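Local atomic coordinates of phosphatidylethanolamine-binding protein (Plasmodium vivax, PDB entry 2GZQ), a protein that probably binds phosphatidylethanolamine and perhaps related phospholipids, as a member of the phosphatidylethanolamine-binding protein family. Residues 17-22 and 29-34; 21-26 and 192-197. All blocks are in the same frame, centred on the assembly; numbering follows the deposited sequence. Where two conformers were deposited one is given.

Contact 1 (17-22 and 29-34); sequences ELKREK and PDENVD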
ATOM      1  N   GLU A  17       5.046   4.480  16.951  1.00  3.07           N
ATOM      2  CA  GLU A  17       6.007   4.210  15.890  1.00  4.82           C
ATOM      3  C   GLU A  17       5.702   5.044  14.644  1.00  3.86           C
ATOM      4  O   GLU A  17       6.591   5.628  14.003  1.00  4.78           O
ATOM      5  CB  GLU A  17       5.837   2.726  15.515  1.00 10.44           C
ATOM      6  CG  GLU A  17       7.044   1.948  15.176  1.00 24.73           C
ATOM      7  CD  GLU A  17       6.701   0.491  14.886  1.00 11.66           C
ATOM      8  OE1 GLU A  17       7.409  -0.102  14.043  1.00 17.84           O
ATOM      9  OE2 GLU A  17       5.749  -0.086  15.503  1.00 10.27           O
ATOM     10  N   LEU A  18       4.442   5.047  14.262  1.00  2.00           N
ATOM     11  CA  LEU A  18       4.045   5.793  13.087  1.00  3.91           C
ATOM     12  C   LEU A  18       4.198   7.297  13.255  1.00  3.47           C
ATOM     13  O   LEU A  18       4.566   8.002  12.302  1.00  3.71           O
ATOM     14  CB  LEU A  18       2.623   5.429  12.672  1.00  3.79           C
ATOM     15  CG  LEU A  18       2.405   3.964  12.271  1.00  4.40           C
ATOM     16  CD1 LEU A  18       1.000   3.727  11.708  1.00  8.54           C
ATOM     17  CD2 LEU A  18       3.456   3.440  11.342  1.00  6.52           C
ATOM     18  N   LYS A  19       3.960   7.799  14.454  1.00  2.89           N
ATOM     19  CA  LYS A  19       4.206   9.208  14.725  1.00  2.03           C
ATOM     20  C   LYS A  19       5.684   9.537  14.684  1.00  3.25           C
ATOM     21  O   LYS A  19       6.079  10.559  14.134  1.00  2.70           O
ATOM     22  CB  LYS A  19       3.566   9.600  16.054  1.00  4.51           C
ATOM     23  CG  LYS A  19       2.029   9.689  15.994  1.00  4.88           C
ATOM     24  CD  LYS A  19       1.378  10.171  17.293  1.00 10.25           C
ATOM     25  CE  LYS A  19      -0.133  10.436  17.130  1.00 12.45           C
ATOM     26  NZ  LYS A  19      -0.803  10.980  18.364  1.00 13.85           N
ATOM     27  N   ARG A  20       6.524   8.671  15.223  1.00  2.61           N
ATOM     28  CA  ARG A  20       7.956   8.927  15.225  0.50  2.21           C
ATOM     29  C   ARG A  20       8.465   9.157  13.808  1.00  3.21           C
ATOM     30  O   ARG A  20       9.296  10.028  13.563  1.00  3.92           O
ATOM     31  CB  ARG A  20       8.657   7.723  15.832  0.50  2.01           C
ATOM     32  CG  ARG A  20      10.143   7.888  15.976  0.50  2.23           C
ATOM     33  CD  ARG A  20      10.753   6.612  16.476  0.50  4.77           C
ATOM     34  NE  ARG A  20      10.795   5.645  15.394  0.50  4.09           N
ATOM     35  CZ  ARG A  20      10.503   4.353  15.504  0.50  6.77           C
ATOM     36  NH1 ARG A  20      10.147   3.842  16.672  0.50  7.25           N
ATOM     37  NH2 ARG A  20      10.565   3.582  14.427  0.50  6.28           N
ATOM     38  N   GLU A  21       7.970   8.320  12.883  1.00  2.77           N
ATOM     39  CA  GLU A  21       8.406   8.327  11.480  1.00  3.46           C
ATOM     40  C   GLU A  21       7.613   9.285  10.600  1.00  3.69           C
ATOM     41  O   GLU A  21       7.879   9.399   9.396  1.00  5.49           O
ATOM     42  CB  GLU A  21       8.348   6.913  10.899  1.00  4.34           C
ATOM     43  CG  GLU A  21       9.186   5.941  11.696  1.00  6.96           C
ATOM     44  CD  GLU A  21      10.668   6.257  11.673  1.00  8.04           C
ATOM     45  OE1 GLU A  21      11.176   6.808  10.667  1.00  8.13           O
ATOM     46  OE2 GLU A  21      11.360   5.982  12.681  1.00  9.93           O
ATOM     47  N   LYS A  22       6.659   9.979  11.213  1.00  3.44           N
ATOM     48  CA  LYS A  22       5.753  10.919  10.551  1.00  4.86           C
ATOM     49  C   LYS A  22       4.852  10.279   9.496  1.00  4.06           C
ATOM     50  O   LYS A  22       4.247  10.977   8.684  1.00  4.99           O
ATOM     51  CB  LYS A  22       6.504  12.116  10.008  1.00  5.52           C
ATOM     52  CG  LYS A  22       7.135  12.900  11.159  1.00  7.56           C
ATOM     53  CD  LYS A  22       7.603  14.290  10.804  1.00 10.10           C
ATOM     54  CE  LYS A  22       8.200  14.933  12.035  1.00 13.94           C
ATOM     55  NZ  LYS A  22       9.100  13.994  12.772  1.00 44.35           N
ATOM     56  N   PRO A  29      -3.676  10.965   8.373  1.00  3.26           N
ATOM     57  CA  PRO A  29      -3.644  12.298   8.978  0.70  7.01           C
ATOM     58  C   PRO A  29      -3.851  12.334  10.474  1.00  7.64           C
ATOM     59  O   PRO A  29      -3.510  13.339  11.095  1.00  9.31           O
ATOM     60  CB  PRO A  29      -4.751  13.065   8.250  0.70  9.25           C
ATOM     61  CG  PRO A  29      -5.094  12.266   7.062  0.70  4.67           C
ATOM     62  CD  PRO A  29      -4.776  10.824   7.412  0.70 11.02           C
ATOM     63  N   ASP A  30      -4.357  11.270  11.074  1.00  6.21           N
ATOM     64  CA  ASP A  30      -4.515  11.263  12.541  1.00  7.00           C
ATOM     65  C   ASP A  30      -4.348   9.867  13.158  1.00  6.14           C
ATOM     66  O   ASP A  30      -4.103   8.876  12.482  1.00  7.20           O
ATOM     67  CB  ASP A  30      -5.847  11.883  12.969  1.00 11.72           C
ATOM     68  CG  ASP A  30      -7.039  11.077  12.526  1.00 13.50           C
ATOM     69  OD1 ASP A  30      -7.067   9.844  12.744  1.00 12.51           O
ATOM     70  OD2 ASP A  30      -7.975  11.685  11.967  1.00 21.99           O
ATOM     71  N   GLU A  31      -4.506   9.811  14.462  1.00  7.39           N
ATOM     72  CA  GLU A  31      -4.044   8.695  15.246  1.00  6.45           C
ATOM     73  C   GLU A  31      -5.121   7.643  15.418  1.00  6.95           C
ATOM     74  O   GLU A  31      -4.931   6.699  16.176  1.00 13.13           O
ATOM     75  CB  GLU A  31      -3.679   9.218  16.633  1.00 13.50           C
ATOM     76  CG  GLU A  31      -4.874   9.842  17.350  1.00 19.67           C
ATOM     77  CD  GLU A  31      -4.496  11.028  18.218  1.00 29.84           C
ATOM     78  OE1 GLU A  31      -3.286  11.198  18.491  1.00 26.83           O
ATOM     79  OE2 GLU A  31      -5.411  11.783  18.629  1.00 31.58           O
ATOM     80  N   ASN A  32      -6.282   7.822  14.786  1.00  5.93           N
ATOM     81  CA  ASN A  32      -7.401   6.936  15.039  1.00  7.34           C
ATOM     82  C   ASN A  32      -7.510   5.711  14.134  1.00 10.63           C
ATOM     83  O   ASN A  32      -8.563   5.104  14.001  1.00 15.86           O
ATOM     84  CB  ASN A  32      -8.710   7.719  15.075  1.00  8.39           C
ATOM     85  CG  ASN A  32      -8.761   8.694  16.212  1.00  9.21           C
ATOM     86  OD1 ASN A  32      -8.305   8.402  17.315  1.00 11.56           O
ATOM     87  ND2 ASN A  32      -9.310   9.856  15.952  1.00 11.49           N
ATOM     88  N   VAL A  33      -6.395   5.283  13.589  1.00  9.13           N
ATOM     89  CA  VAL A  33      -6.389   4.071  12.775  1.00  9.15           C
ATOM     90  C   VAL A  33      -6.302   2.830  13.654  1.00  8.09           C
ATOM     91  O   VAL A  33      -5.610   2.845  14.661  1.00 12.26           O
ATOM     92  CB  VAL A  33      -5.240   4.090  11.772  1.00 11.50           C
ATOM     93  CG1 VAL A  33      -5.487   5.183  10.752  1.00 19.94           C
ATOM     94  CG2 VAL A  33      -3.903   4.306  12.456  1.00 11.84           C
ATOM     95  N   ASP A  34      -7.027   1.776  13.271  1.00  8.26           N
ATOM     96  CA  ASP A  34      -7.228   0.585  14.081  1.00  7.58           C
ATOM     97  C   ASP A  34      -6.392  -0.545  13.494  1.00  6.60           C
ATOM     98  O   ASP A  34      -6.909  -1.382  12.765  1.00  9.78           O
ATOM     99  CB  ASP A  34      -8.716   0.228  14.026  1.00 10.18           C
ATOM    100  CG  ASP A  34      -9.128  -0.767  15.079  1.00 12.46           C
ATOM    101  OD1 ASP A  34      -8.347  -1.054  16.003  1.00 11.30           O
ATOM    102  OD2 ASP A  34     -10.271  -1.271  14.992  1.00 17.11           O
TER

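Contact 2 (21-26 and 192-197); sequences EKIIPH and FNWCQM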
ATOM      1  N   GLU A  21       7.970   8.320  12.883  1.00  2.77           N
ATOM      2  CA  GLU A  21       8.406   8.327  11.480  1.00  3.46           C
ATOM      3  C   GLU A  21       7.613   9.285  10.600  1.00  3.69           C
ATOM      4  O   GLU A  21       7.879   9.399   9.396  1.00  5.49           O
ATOM      5  CB  GLU A  21       8.348   6.913  10.899  1.00  4.34           C
ATOM      6  CG  GLU A  21       9.186   5.941  11.696  1.00  6.96           C
ATOM      7  CD  GLU A  21      10.668   6.257  11.673  1.00  8.04           C
ATOM      8  OE1 GLU A  21      11.176   6.808  10.667  1.00  8.13           O
ATOM      9  OE2 GLU A  21      11.360   5.982  12.681  1.00  9.93           O
ATOM     10  N   LYS A  22       6.659   9.979  11.213  1.00  3.44           N
ATOM     11  CA  LYS A  22       5.753  10.919  10.551  1.00  4.86           C
ATOM     12  C   LYS A  22       4.852  10.279   9.496  1.00  4.06           C
ATOM     13  O   LYS A  22       4.247  10.977   8.684  1.00  4.99           O
ATOM     14  CB  LYS A  22       6.504  12.116  10.008  1.00  5.52           C
ATOM     15  CG  LYS A  22       7.135  12.900  11.159  1.00  7.56           C
ATOM     16  CD  LYS A  22       7.603  14.290  10.804  1.00 10.10           C
ATOM     17  CE  LYS A  22       8.200  14.933  12.035  1.00 13.94           C
ATOM     18  NZ  LYS A  22       9.100  13.994  12.772  1.00 44.35           N
ATOM     19  N   ILE A  23       4.709   8.972   9.563  1.00  3.67           N
ATOM     20  CA  ILE A  23       3.676   8.331   8.808  0.50  8.16           C
ATOM     21  C   ILE A  23       2.284   8.816   9.235  1.00  4.21           C
ATOM     22  O   ILE A  23       1.406   8.984   8.399  1.00  3.30           O
ATOM     23  CB  ILE A  23       3.925   6.842   8.850  0.50  2.78           C
ATOM     24  CG1 ILE A  23       5.224   6.576   8.088  0.50  3.91           C
ATOM     25  CG2 ILE A  23       2.773   6.071   8.297  0.50  2.82           C
ATOM     26  CD1 ILE A  23       5.815   5.247   8.359  0.50  4.18           C
ATOM     27  N   ILE A  24       2.119   9.115  10.510  1.00  3.27           N
ATOM     28  CA  ILE A  24       1.098  10.054  10.939  1.00  3.72           C
ATOM     29  C   ILE A  24       1.865  11.356  11.177  1.00  4.77           C
ATOM     30  O   ILE A  24       2.792  11.368  12.007  1.00  4.26           O
ATOM     31  CB  ILE A  24       0.466   9.594  12.299  1.00  4.76           C
ATOM     32  CG1 ILE A  24      -0.231   8.254  12.109  1.00  4.59           C
ATOM     33  CG2 ILE A  24      -0.440  10.652  12.868  1.00  5.10           C
ATOM     34  CD1 ILE A  24      -0.584   7.562  13.423  1.00  7.12           C
ATOM     35  N   PRO A  25       1.515  12.461  10.500  1.00  4.34           N
ATOM     36  CA  PRO A  25       0.327  12.667   9.655  1.00  3.78           C
ATOM     37  C   PRO A  25       0.507  12.584   8.137  1.00  3.80           C
ATOM     38  O   PRO A  25      -0.426  12.900   7.429  1.00  5.84           O
ATOM     39  CB  PRO A  25      -0.033  14.103   9.998  1.00  4.32           C
ATOM     40  CG  PRO A  25       1.294  14.771  10.154  1.00  5.29           C
ATOM     41  CD  PRO A  25       2.215  13.744  10.753  1.00  3.66           C
ATOM     42  N   HIS A  26       1.674  12.195   7.629  1.00  3.21           N
ATOM     43  CA  HIS A  26       1.962  12.316   6.186  1.00  3.54           C
ATOM     44  C   HIS A  26       1.178  11.326   5.350  1.00  3.27           C
ATOM     45  O   HIS A  26       0.819  11.641   4.204  1.00  5.26           O
ATOM     46  CB  HIS A  26       3.430  12.134   5.881  1.00  3.03           C
ATOM     47  CG  HIS A  26       4.275  13.224   6.409  1.00  4.54           C
ATOM     48  ND1 HIS A  26       5.649  13.154   6.395  1.00  4.50           N
ATOM     49  CD2 HIS A  26       3.957  14.414   6.967  1.00  5.44           C
ATOM     50  CE1 HIS A  26       6.150  14.250   6.927  1.00  3.82           C
ATOM     51  NE2 HIS A  26       5.137  15.034   7.275  1.00  4.87           N
ATOM     52  N   PHE A 192      -0.892  -2.129   8.217  1.00  2.00           N
ATOM     53  CA  PHE A 192       0.095  -1.238   7.616  1.00  2.00           C
ATOM     54  C   PHE A 192       1.483  -1.844   7.724  1.00  2.10           C
ATOM     55  O   PHE A 192       1.826  -2.447   8.753  1.00  4.06           O
ATOM     56  CB  PHE A 192       0.092   0.110   8.329  1.00  2.00           C
ATOM     57  CG  PHE A 192       0.953   1.139   7.652  1.00  2.00           C
ATOM     58  CD1 PHE A 192       2.205   1.507   8.175  1.00  2.00           C
ATOM     59  CD2 PHE A 192       0.535   1.741   6.482  1.00  2.00           C
ATOM     60  CE1 PHE A 192       3.001   2.430   7.527  1.00  2.07           C
ATOM     61  CE2 PHE A 192       1.341   2.655   5.837  1.00  2.00           C
ATOM     62  CZ  PHE A 192       2.575   2.997   6.365  1.00  2.00           C
ATOM     63  N   ASN A 193       2.308  -1.657   6.699  1.00  2.00           N
ATOM     64  CA  ASN A 193       3.747  -1.912   6.848  1.00  2.00           C
ATOM     65  C   ASN A 193       4.454  -0.992   5.896  1.00  2.00           C
ATOM     66  O   ASN A 193       3.859  -0.433   4.973  1.00  2.00           O
ATOM     67  CB  ASN A 193       4.073  -3.388   6.556  1.00  2.00           C
ATOM     68  CG  ASN A 193       5.252  -3.901   7.332  1.00  2.00           C
ATOM     69  OD1 ASN A 193       6.173  -3.130   7.709  1.00  2.36           O
ATOM     70  ND2 ASN A 193       5.255  -5.221   7.554  1.00  4.02           N
ATOM     71  N   TRP A 194       5.747  -0.777   6.128  1.00  2.00           N
ATOM     72  CA  TRP A 194       6.504   0.116   5.255  1.00  2.00           C
ATOM     73  C   TRP A 194       7.974  -0.205   5.378  1.00  2.00           C
ATOM     74  O   TRP A 194       8.404  -0.886   6.315  1.00  2.00           O
ATOM     75  CB  TRP A 194       6.231   1.613   5.592  1.00  2.00           C
ATOM     76  CG  TRP A 194       7.043   2.159   6.741  1.00  2.12           C
ATOM     77  CD1 TRP A 194       8.073   3.024   6.633  1.00  2.84           C
ATOM     78  CD2 TRP A 194       6.880   1.891   8.141  1.00  2.70           C
ATOM     79  NE1 TRP A 194       8.584   3.319   7.884  1.00  3.79           N
ATOM     80  CE2 TRP A 194       7.858   2.647   8.830  1.00  3.69           C
ATOM     81  CE3 TRP A 194       6.007   1.096   8.877  1.00  4.26           C
ATOM     82  CZ2 TRP A 194       8.001   2.598  10.232  1.00  6.73           C
ATOM     83  CZ3 TRP A 194       6.140   1.058  10.283  1.00  6.09           C
ATOM     84  CH2 TRP A 194       7.136   1.799  10.933  1.00  8.20           C
ATOM     85  N   CYS A 195       8.737   0.333   4.423  1.00  2.00           N
ATOM     86  CA  CYS A 195      10.192   0.297   4.464  1.00  2.00           C
ATOM     87  C   CYS A 195      10.702   1.633   3.992  1.00  2.00           C
ATOM     88  O   CYS A 195       9.920   2.479   3.563  1.00  2.00           O
ATOM     89  CB  CYS A 195      10.709  -0.854   3.575  1.00  2.00           C
ATOM     90  SG  CYS A 195      10.348  -0.685   1.817  1.00  2.00           S
ATOM     91  N   GLN A 196      12.017   1.832   4.103  1.00  2.00           N
ATOM     92  CA  GLN A 196      12.671   3.003   3.547  1.00  2.00           C
ATOM     93  C   GLN A 196      13.548   2.594   2.370  1.00  2.00           C
ATOM     94  O   GLN A 196      14.306   1.628   2.463  1.00  2.00           O
ATOM     95  CB  GLN A 196      13.526   3.658   4.618  1.00  2.02           C
ATOM     96  CG  GLN A 196      12.799   4.241   5.834  1.00  7.35           C
ATOM     97  CD  GLN A 196      13.795   4.718   6.887  1.00 11.03           C
ATOM     98  OE1 GLN A 196      14.241   5.851   6.842  1.00 14.18           O
ATOM     99  NE2 GLN A 196      14.149   3.848   7.829  1.00 15.97           N
HETATM  100  N   MSE A 197      13.454   3.310   1.259  1.00  2.00           N
HETATM  101  CA  MSE A 197      14.233   2.978   0.071  0.50  2.00           C
HETATM  102  C   MSE A 197      14.877   4.232  -0.475  1.00  2.00           C
HETATM  103  O   MSE A 197      14.265   5.295  -0.492  1.00  2.00           O
HETATM  104  CB  MSE A 197      13.346   2.398  -1.024  0.50  2.00           C
HETATM  105  CG  MSE A 197      12.887   0.984  -0.790  0.50  2.00           C
HETATM  106 SE   MSE A 197      11.845   0.289  -2.291  0.70 22.03          SE
HETATM  107  CE  MSE A 197      13.244  -0.390  -3.338  0.50  5.73           C
TER
HETATM  108  O   HOH W   1      10.567   5.325   8.235  1.00 19.41           O

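Contact 1 (17-22 and 29-34)
Lys19 and Glu31 join the two segments through one salt bridge at the surface. NZ of Lys19 donates to OE1 of Glu31 at 2.5 Å. That is very short for such a bond, so the exact length is doubtful. The methylene next to the charge adds a little packing, with CE of Lys19 3.8 Å from CB of Glu31. The two side chains reach the bridge differently. The Lys19 chain is extended beyond CG, and its ammonium group is carried well away from the helix. Glu31 has CG between its backbone N and its carbonyl carbon (chi1 61°), and the chain then bends at chi2 to bring OE1 to the ammonium group. Both residues are exposed. Lys19 also touches Ile24, and Glu31 touches Ile15 of helix 15-20.

Local bonds surround the bridge on both sides. OD1 of Asp30 accepts from N of Asn32 at 3.0 Å, and this turn holds Glu31 between them. On the helix side, in the conformer given, Arg20 grips a single oxygen of Glu21 side-on. NE of Arg20 lies 2.8 Å from OE2 of Glu21, and NH2 bonds the same atom. Lys22 is the first residue past the helix to leave helical angles, with phi 62°, and its N bonds O of Lys19. The helix 15-20 thus closes in a Schellman motif, and the bridge ties its last turn to an Asx turn in the loop before strand 39-42.

Contact 2 (21-26 and 192-197)
Ile23 has CG1 beside its backbone N (chi1 -66°) and CD1 extended beyond it, which sends the methyl tip to Trp194. The indole CG of Trp194 sits between its own N and carbonyl carbon (chi1 83°), and this turns a ring face to that methyl. In the conformer given, CD1 of Ile23 lies 3.3 Å from the centroid of the five-membered ring of Trp194, only 9° off the ring normal. This is a CH-pi contact. The other branch serves a second ring: CG2 of Ile23 meets CZ of Phe192 obliquely at 3.6 Å.

Phe192 and Trp194 are two residues apart on strand 188-198, an inner strand of the mixed sheet in this phosphatidylethanolamine-binding protein fold. Both point to the short helix 23-26. Phe28 packs edge-to-face with Phe192, and Leu18 touches both rings.

Glu21 meets Trp194 in two ways. Its CG rests 3.8 Å from CZ2 of Trp194, and the two side chains cross at about a right angle. A water in the indole plane accepts from NE1 of Trp194 at 2.8 Å and donates to OE1 of Glu21 at 2.9 Å.

Contacts 1 and 2 overlap along the chain, sharing Glu21 and Lys22. Their centres are about 9 Å apart. Contact 1 lies at the surface, while contact 2 is buried against strand 188-198. Leu18 links them: its O is 3.2 Å from N of Ile24, a probable hydrogen bond between the successive helices 15-20 and 23-26. In the same residue, CD2 packs 3.7 Å from CZ3 of Trp194. Glu17 also reaches that indole, with OE1 3.7 Å from CH2 of Trp194. Contact 1 joins helix 15-20 to the loop after helix 23-26, while contact 2 sets Glu21 and helix 23-26 on strand 188-198 of the mixed sheet.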